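Local coordinates for protein TRAP-type C4-dicarboxylate:H+ symport system substrate-binding component DctP (Shewanella oneidensis, PDB 4MX6) that probably binds C4-dicarboxylates such as succinate in the periplasm and delivers them to a TRAP-type proton-coupled membrane transporter, at residues N156-T162 with Q217-N223; Q233-S239 with L297-L303. All coordinates share one frame. Numbering follows the deposited sequence.

Overall arrangement
Interaction 1 closes before interaction 2 opens along the chain, their centres lying about 11 Å apart. Both belong to one mixed four-stranded sheet, ordered 217-219, 160-163, 235-237, 299-301: interaction 1 supplies the first, antiparallel pair and interaction 2 the last, parallel pair. The two inner strands join them, T237 N lying 2.8 Å from F161 O and T162 OG1 2.7 Å from Q233 OE1, both probable hydrogen bonds. Helix 221-226 leads from the strand of interaction 1 towards strand 235-237. The sheet thus runs from the succinate site, where N219 and N223 sit in interaction 1, to the partly buried interaction 2, whose centre lies about 20 Å from the centre of the chain.

Interaction 1: residues N156-T162 with Q217-N223; sequences NGMKQFT and QENTWSN
Strands 160-162 and 217-219 run antiparallel, their axes 4.8 Å apart at 148°. Q160/N219 and T162/Q217 are hydrogen-bonded pairs flanking the non-hydrogen-bonded pair F161/E218. Q160 N to N219 O is 2.8 Å, N219 N to Q160 O 3.0 Å, T162 N to Q217 O 2.9 Å and Q217 N to T162 O 3.1 Å. Q160, T162, Q217 and N219 point to one face, F161 and E218 to the other. Upstream, N156 (phi/psi -118/-73) and G157 (171/-175) form a classic beta bulge facing L244.

K159 (m, t, m, t) extends NZ to 2.9 Å from E218 OE2, a salt bridge; E218 (p, t) has OE1 hydrogen-bonded to H241. F161 (chi1 m) stacks on H241; T162 (chi1 p) has OG1 hydrogen-bonded to Q233 OE1. Q160 (m, m) folds CG over W221, 4.1 Å from the six-membered ring centroid: a CH-pi contact. Q160 NE2 is hydrogen-bonded to N240 OD1.

T220 (-81/164, chi1 p) is the N-cap of helix 221-226, entered at W221 (-55/-41). T220 OG1 weakly accepts N223 N at 3.3 Å and donates to N156 OD1 (chi1 t) at 2.9 Å. The chi1 of N219, -131°, falls between the usual wells; N219 OD1 takes T220 N at 3.0 Å and N223 ND2 at 2.9 Å. Water 1 links N156 ND2, S222 OG and N223 OD1.

N156 ND2 is hydrogen-bonded to Y246 OH, of another succinate-binding residue. In this succinate-bound TRAP protein, the bonds shaping the strand-to-helix turn also fix the amide orientation from which N219 ND2 and N223 ND2 hydrogen-bond the ligand.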
loop_
_atom_site.group_PDB
_atom_site.type_symbol
_atom_site.label_atom_id
_atom_site.label_comp_id
_atom_site.label_asym_id
_atom_site.label_seq_id
_atom_site.Cartn_x
_atom_site.Cartn_y
_atom_site.Cartn_z
ATOM N N ASN A 156 0.973 2.352 5.559
ATOM C CA ASN A 156 0.618 3.667 5.047
ATOM C C ASN A 156 -0.629 4.156 5.787
ATOM O O ASN A 156 -0.519 5.013 6.666
ATOM C CB ASN A 156 0.482 3.698 3.530
ATOM C CG ASN A 156 0.366 5.116 3.009
ATOM O OD1 ASN A 156 -0.286 5.967 3.636
ATOM N ND2 ASN A 156 1.020 5.399 1.897
ATOM N N GLY A 157 -1.792 3.578 5.498
ATOM C CA GLY A 157 -3.001 4.011 6.168
ATOM C C GLY A 157 -4.241 3.398 5.570
ATOM O O GLY A 157 -4.164 2.602 4.652
ATOM N N MET A 158 -5.393 3.820 6.072
ATOM C CA MET A 158 -6.655 3.411 5.486
ATOM C C MET A 158 -6.928 4.247 4.240
ATOM O O MET A 158 -6.535 5.403 4.156
ATOM C CB MET A 158 -7.792 3.570 6.489
ATOM C CG MET A 158 -7.571 2.862 7.821
ATOM S SD MET A 158 -7.255 1.098 7.747
ATOM C CE MET A 158 -8.871 0.489 7.266
ATOM N N LYS A 159 -7.602 3.660 3.264
ATOM C CA LYS A 159 -7.972 4.349 2.036
ATOM C C LYS A 159 -9.271 5.130 2.166
ATOM O O LYS A 159 -10.206 4.690 2.827
ATOM C CB LYS A 159 -8.105 3.328 0.892
ATOM C CG LYS A 159 -6.809 2.581 0.576
ATOM C CD LYS A 159 -6.937 1.604 -0.583
ATOM C CE LYS A 159 -7.902 0.479 -0.247
ATOM N NZ LYS A 159 -7.908 -0.581 -1.279
ATOM N N GLN A 160 -9.292 6.279 1.487
ATOM C CA GLN A 160 -10.458 7.127 1.310
ATOM C C GLN A 160 -10.795 7.166 -0.173
ATOM O O GLN A 160 -9.901 7.092 -1.017
ATOM C CB GLN A 160 -10.152 8.559 1.771
ATOM C CG GLN A 160 -9.341 8.683 3.047
ATOM C CD GLN A 160 -9.894 7.892 4.217
ATOM O OE1 GLN A 160 -11.078 7.613 4.294
ATOM N NE2 GLN A 160 -9.025 7.543 5.151
ATOM N N PHE A 161 -12.076 7.312 -0.511
ATOM C CA PHE A 161 -12.459 7.552 -1.898
ATOM C C PHE A 161 -12.297 9.033 -2.262
ATOM O O PHE A 161 -12.593 9.913 -1.451
ATOM C CB PHE A 161 -13.940 7.231 -2.132
ATOM C CG PHE A 161 -14.331 5.793 -1.935
ATOM C CD1 PHE A 161 -13.764 4.767 -2.688
ATOM C CD2 PHE A 161 -15.335 5.473 -1.041
ATOM C CE1 PHE A 161 -14.181 3.449 -2.517
ATOM C CE2 PHE A 161 -15.754 4.171 -0.879
ATOM C CZ PHE A 161 -15.174 3.161 -1.611
ATOM N N THR A 162 -11.890 9.299 -3.497
ATOM C CA THR A 162 -12.065 10.629 -4.071
ATOM C C THR A 162 -12.830 10.505 -5.374
ATOM O O THR A 162 -12.767 9.472 -6.058
ATOM C CB THR A 162 -10.724 11.370 -4.316
ATOM O OG1 THR A 162 -9.998 10.755 -5.386
ATOM C CG2 THR A 162 -9.865 11.355 -3.072
ATOM N N GLN A 217 -10.616 7.726 -7.502
ATOM C CA GLN A 217 -9.623 6.746 -7.092
ATOM C C GLN A 217 -9.766 6.516 -5.590
ATOM O O GLN A 217 -10.690 7.045 -4.964
ATOM C CB GLN A 217 -8.203 7.184 -7.509
ATOM C CG GLN A 217 -7.734 8.542 -6.969
ATOM C CD GLN A 217 -7.187 8.471 -5.556
ATOM O OE1 GLN A 217 -6.191 7.800 -5.300
ATOM N NE2 GLN A 217 -7.845 9.157 -4.627
ATOM N N GLU A 218 -8.888 5.697 -5.016
ATOM C CA GLU A 218 -8.900 5.420 -3.573
ATOM C C GLU A 218 -7.458 5.506 -3.081
ATOM O O GLU A 218 -6.546 4.932 -3.691
ATOM C CB GLU A 218 -9.497 4.037 -3.261
ATOM C CG GLU A 218 -8.883 2.907 -4.079
ATOM C CD GLU A 218 -9.118 1.503 -3.524
ATOM O OE1 GLU A 218 -10.045 1.309 -2.722
ATOM O OE2 GLU A 218 -8.334 0.594 -3.878
ATOM N N ASN A 219 -7.235 6.196 -1.972
ATOM C CA ASN A 219 -5.876 6.303 -1.451
ATOM C C ASN A 219 -5.860 6.903 -0.054
ATOM O O ASN A 219 -6.878 7.381 0.453
ATOM C CB ASN A 219 -4.948 7.086 -2.397
ATOM C CG ASN A 219 -3.662 6.336 -2.630
ATOM O OD1 ASN A 219 -2.953 6.016 -1.670
ATOM N ND2 ASN A 219 -3.398 5.960 -3.870
ATOM N N THR A 220 -4.690 6.870 0.568
ATOM C CA THR A 220 -4.535 7.407 1.901
ATOM C C THR A 220 -4.365 8.918 1.851
ATOM O O THR A 220 -4.037 9.490 0.802
ATOM C CB THR A 220 -3.303 6.800 2.594
ATOM O OG1 THR A 220 -2.138 7.262 1.894
ATOM C CG2 THR A 220 -3.360 5.266 2.587
ATOM N N TRP A 221 -4.547 9.579 2.984
ATOM C CA TRP A 221 -4.314 11.022 3.049
ATOM C C TRP A 221 -2.904 11.371 2.573
ATOM O O TRP A 221 -2.719 12.371 1.893
ATOM C CB TRP A 221 -4.536 11.593 4.455
ATOM C CG TRP A 221 -5.926 11.439 4.969
ATOM C CD1 TRP A 221 -6.310 10.652 6.002
ATOM C CD2 TRP A 221 -7.118 12.086 4.495
ATOM N NE1 TRP A 221 -7.653 10.754 6.206
ATOM C CE2 TRP A 221 -8.183 11.618 5.293
ATOM C CE3 TRP A 221 -7.392 13.005 3.481
ATOM C CZ2 TRP A 221 -9.493 12.040 5.114
ATOM C CZ3 TRP A 221 -8.703 13.429 3.320
ATOM C CH2 TRP A 221 -9.729 12.945 4.138
ATOM N N SER A 222 -1.908 10.572 2.954
ATOM C CA SER A 222 -0.524 10.886 2.610
ATOM C C SER A 222 -0.300 10.886 1.108
ATOM O O SER A 222 0.340 11.798 0.589
ATOM C CB SER A 222 0.435 9.898 3.265
ATOM O OG SER A 222 1.717 9.946 2.652
ATOM N N ASN A 223 -0.796 9.885 0.395
ATOM C CA ASN A 223 -0.661 9.887 -1.062
ATOM C C ASN A 223 -1.519 10.979 -1.722
ATOM O O ASN A 223 -1.097 11.624 -2.690
ATOM C CB ASN A 223 -0.983 8.519 -1.654
ATOM C CG ASN A 223 0.207 7.577 -1.619
ATOM O OD1 ASN A 223 1.378 8.009 -1.615
ATOM N ND2 ASN A 223 -0.077 6.291 -1.627
HETATM O O HOH W 1 2.368 7.915 1.003
#

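Interaction 2: residues Q233-S239 with L297-L303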
loop_
_atom_site.group_PDB
_atom_site.type_symbol
_atom_site.label_atom_id
_atom_site.label_comp_id
_atom_site.label_asym_id
_atom_site.label_seq_id
_atom_site.Cartn_x
_atom_site.Cartn_y
_atom_site.Cartn_z
ATOM N N GLN A 233 -9.785 16.712 -7.714
ATOM C CA GLN A 233 -10.961 15.962 -7.264
ATOM C C GLN A 233 -11.773 16.880 -6.363
ATOM O O GLN A 233 -11.240 17.387 -5.381
ATOM C CB GLN A 233 -10.547 14.710 -6.482
ATOM C CG GLN A 233 -9.773 13.714 -7.309
ATOM C CD GLN A 233 -10.697 12.806 -8.093
ATOM O OE1 GLN A 233 -11.005 11.708 -7.653
ATOM N NE2 GLN A 233 -11.127 13.246 -9.259
ATOM N N SER A 234 -13.053 17.084 -6.657
ATOM C CA SER A 234 -13.834 18.027 -5.868
ATOM C C SER A 234 -14.268 17.507 -4.492
ATOM O O SER A 234 -14.584 18.320 -3.615
ATOM C CB SER A 234 -15.065 18.520 -6.649
ATOM O OG SER A 234 -15.965 17.457 -6.899
ATOM N N HIS A 235 -14.305 16.184 -4.300
ATOM C CA HIS A 235 -14.842 15.597 -3.073
ATOM C C HIS A 235 -14.040 14.407 -2.601
ATOM O O HIS A 235 -13.720 13.517 -3.385
ATOM C CB HIS A 235 -16.271 15.136 -3.313
ATOM C CG HIS A 235 -17.235 16.259 -3.439
ATOM N ND1 HIS A 235 -17.481 16.917 -4.627
ATOM C CD2 HIS A 235 -17.998 16.867 -2.503
ATOM C CE1 HIS A 235 -18.361 17.877 -4.415
ATOM N NE2 HIS A 235 -18.686 17.869 -3.134
ATOM N N ILE A 236 -13.729 14.389 -1.309
ATOM C CA ILE A 236 -13.034 13.262 -0.685
ATOM C C ILE A 236 -13.960 12.696 0.368
ATOM O O ILE A 236 -14.394 13.412 1.266
ATOM C CB ILE A 236 -11.714 13.705 -0.015
ATOM C CG1 ILE A 236 -10.830 14.419 -1.024
ATOM C CG2 ILE A 236 -10.998 12.507 0.631
ATOM C CD1 ILE A 236 -9.583 15.039 -0.423
ATOM N N THR A 237 -14.278 11.417 0.250
ATOM C CA THR A 237 -15.177 10.761 1.174
ATOM C C THR A 237 -14.343 9.914 2.142
ATOM O O THR A 237 -13.572 9.043 1.724
ATOM C CB THR A 237 -16.199 9.917 0.402
ATOM O OG1 THR A 237 -16.983 10.769 -0.450
ATOM C CG2 THR A 237 -17.140 9.211 1.348
ATOM N N GLU A 238 -14.452 10.233 3.427
ATOM C CA GLU A 238 -13.677 9.565 4.471
ATOM C C GLU A 238 -14.329 8.233 4.827
ATOM O O GLU A 238 -15.033 8.097 5.820
ATOM C CB GLU A 238 -13.531 10.474 5.691
ATOM C CG GLU A 238 -12.546 9.956 6.737
ATOM C CD GLU A 238 -12.134 11.035 7.740
ATOM O OE1 GLU A 238 -12.693 12.141 7.701
ATOM O OE2 GLU A 238 -11.239 10.787 8.569
ATOM N N SER A 239 -14.056 7.258 3.977
ATOM C CA SER A 239 -14.675 5.955 4.001
ATOM C C SER A 239 -13.871 4.918 4.791
ATOM O O SER A 239 -14.438 3.944 5.268
ATOM C CB SER A 239 -14.836 5.499 2.559
ATOM O OG SER A 239 -13.637 5.727 1.841
ATOM N N LEU A 297 -9.584 23.256 -1.250
ATOM C CA LEU A 297 -9.748 22.887 -2.656
ATOM C C LEU A 297 -10.646 21.688 -2.880
ATOM O O LEU A 297 -11.127 21.463 -3.983
ATOM C CB LEU A 297 -8.395 22.619 -3.305
ATOM C CG LEU A 297 -7.483 23.845 -3.438
ATOM C CD1 LEU A 297 -6.147 23.461 -4.071
ATOM C CD2 LEU A 297 -8.160 24.935 -4.245
ATOM N N SER A 298 -10.857 20.905 -1.836
ATOM C CA SER A 298 -11.648 19.697 -1.965
ATOM C C SER A 298 -12.512 19.520 -0.732
ATOM O O SER A 298 -12.058 19.716 0.400
ATOM C CB SER A 298 -10.735 18.486 -2.168
ATOM O OG SER A 298 -11.480 17.343 -2.550
ATOM N N GLN A 299 -13.764 19.152 -0.955
ATOM C CA GLN A 299 -14.724 19.056 0.133
ATOM C C GLN A 299 -14.671 17.694 0.789
ATOM O O GLN A 299 -14.818 16.678 0.124
ATOM C CB GLN A 299 -16.141 19.277 -0.392
ATOM C CG GLN A 299 -16.428 20.658 -0.927
ATOM C CD GLN A 299 -17.858 21.082 -0.637
ATOM O OE1 GLN A 299 -18.313 21.017 0.507
ATOM N NE2 GLN A 299 -18.575 21.499 -1.669
ATOM N N LEU A 300 -14.516 17.691 2.107
ATOM C CA LEU A 300 -14.575 16.478 2.901
ATOM C C LEU A 300 -16.020 16.009 3.083
ATOM O O LEU A 300 -16.898 16.787 3.461
ATOM C CB LEU A 300 -13.963 16.734 4.272
ATOM C CG LEU A 300 -14.124 15.548 5.215
ATOM C CD1 LEU A 300 -13.205 14.434 4.757
ATOM C CD2 LEU A 300 -13.851 15.958 6.660
ATOM N N VAL A 301 -16.247 14.723 2.846
ATOM C CA VAL A 301 -17.554 14.093 2.980
ATOM C C VAL A 301 -17.404 13.033 4.069
ATOM O O VAL A 301 -16.525 12.177 3.998
ATOM C CB VAL A 301 -17.986 13.422 1.646
ATOM C CG1 VAL A 301 -19.299 12.705 1.798
ATOM C CG2 VAL A 301 -18.074 14.462 0.523
ATOM N N THR A 302 -18.236 13.129 5.094
ATOM C CA THR A 302 -18.214 12.213 6.222
ATOM C C THR A 302 -19.386 11.245 6.074
ATOM O O THR A 302 -20.411 11.617 5.530
ATOM C CB THR A 302 -18.325 13.025 7.543
ATOM O OG1 THR A 302 -17.129 13.803 7.718
ATOM C CG2 THR A 302 -18.529 12.132 8.742
ATOM N N LEU A 303 -19.230 10.008 6.536
ATOM C CA LEU A 303 -20.305 9.012 6.486
ATOM C C LEU A 303 -20.966 8.867 7.844
ATOM O O LEU A 303 -20.282 8.728 8.856
ATOM C CB LEU A 303 -19.768 7.640 6.087
ATOM C CG LEU A 303 -19.074 7.535 4.731
ATOM C CD1 LEU A 303 -18.675 6.088 4.447
ATOM C CD2 LEU A 303 -19.956 8.071 3.626
HETATM O O HOH W 2 -16.652 9.250 7.589
#
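A parallel strand pairing at the end of the mixed sheet forms this contact: 299-301 is one of the two outermost strands of this sheet within the chain, and 235-237 lies between it and strand 160-163. The two axes approach to 4.6 Å at 26°, with H235 facing Q299, I236 facing L300 and T237 facing V301 (CA-CA 4.7, 5.1 and 4.5 Å). Long helix 260-295 lies in the connection between the strands.

Q299 N donates to S234 O at 2.9 Å, I236 N to Q299 O at 2.9 Å, V301 N to I236 O at 2.8 Å and E238 N to V301 O at 2.9 Å. S298 OG donates to Q233 O at 2.8 Å. Beyond the strands, water 2 carries the pairing on, donating to E238 O at 2.7 Å and accepting from L303 N at 2.9 Å. E238 is the centre of an inverse gamma turn, while S234 and H235 form a classic beta bulge facing A163.

H235, Q299, T237 and V301 share one face: H235 CD2 comes within 3.7 Å of Q299 CB, and V301 CG2 sits at the ring edge, 3.9 Å from H235 CD2. On the other face I236 and L300 pack against W221 and helix 260-295. L303 closes over the far end, its CD2 3.8 Å from T237 CG2.

T237 OG1 is hydrogen-bonded to L167 N. Four main-chain hydrogen bonds, extended by the S298 hydroxyl at one end and a water at the other, carry the pairing, with imidazole, threonine and valine side chains in contact on one face; the E238-K289 salt bridge ties its end to helix 260-295.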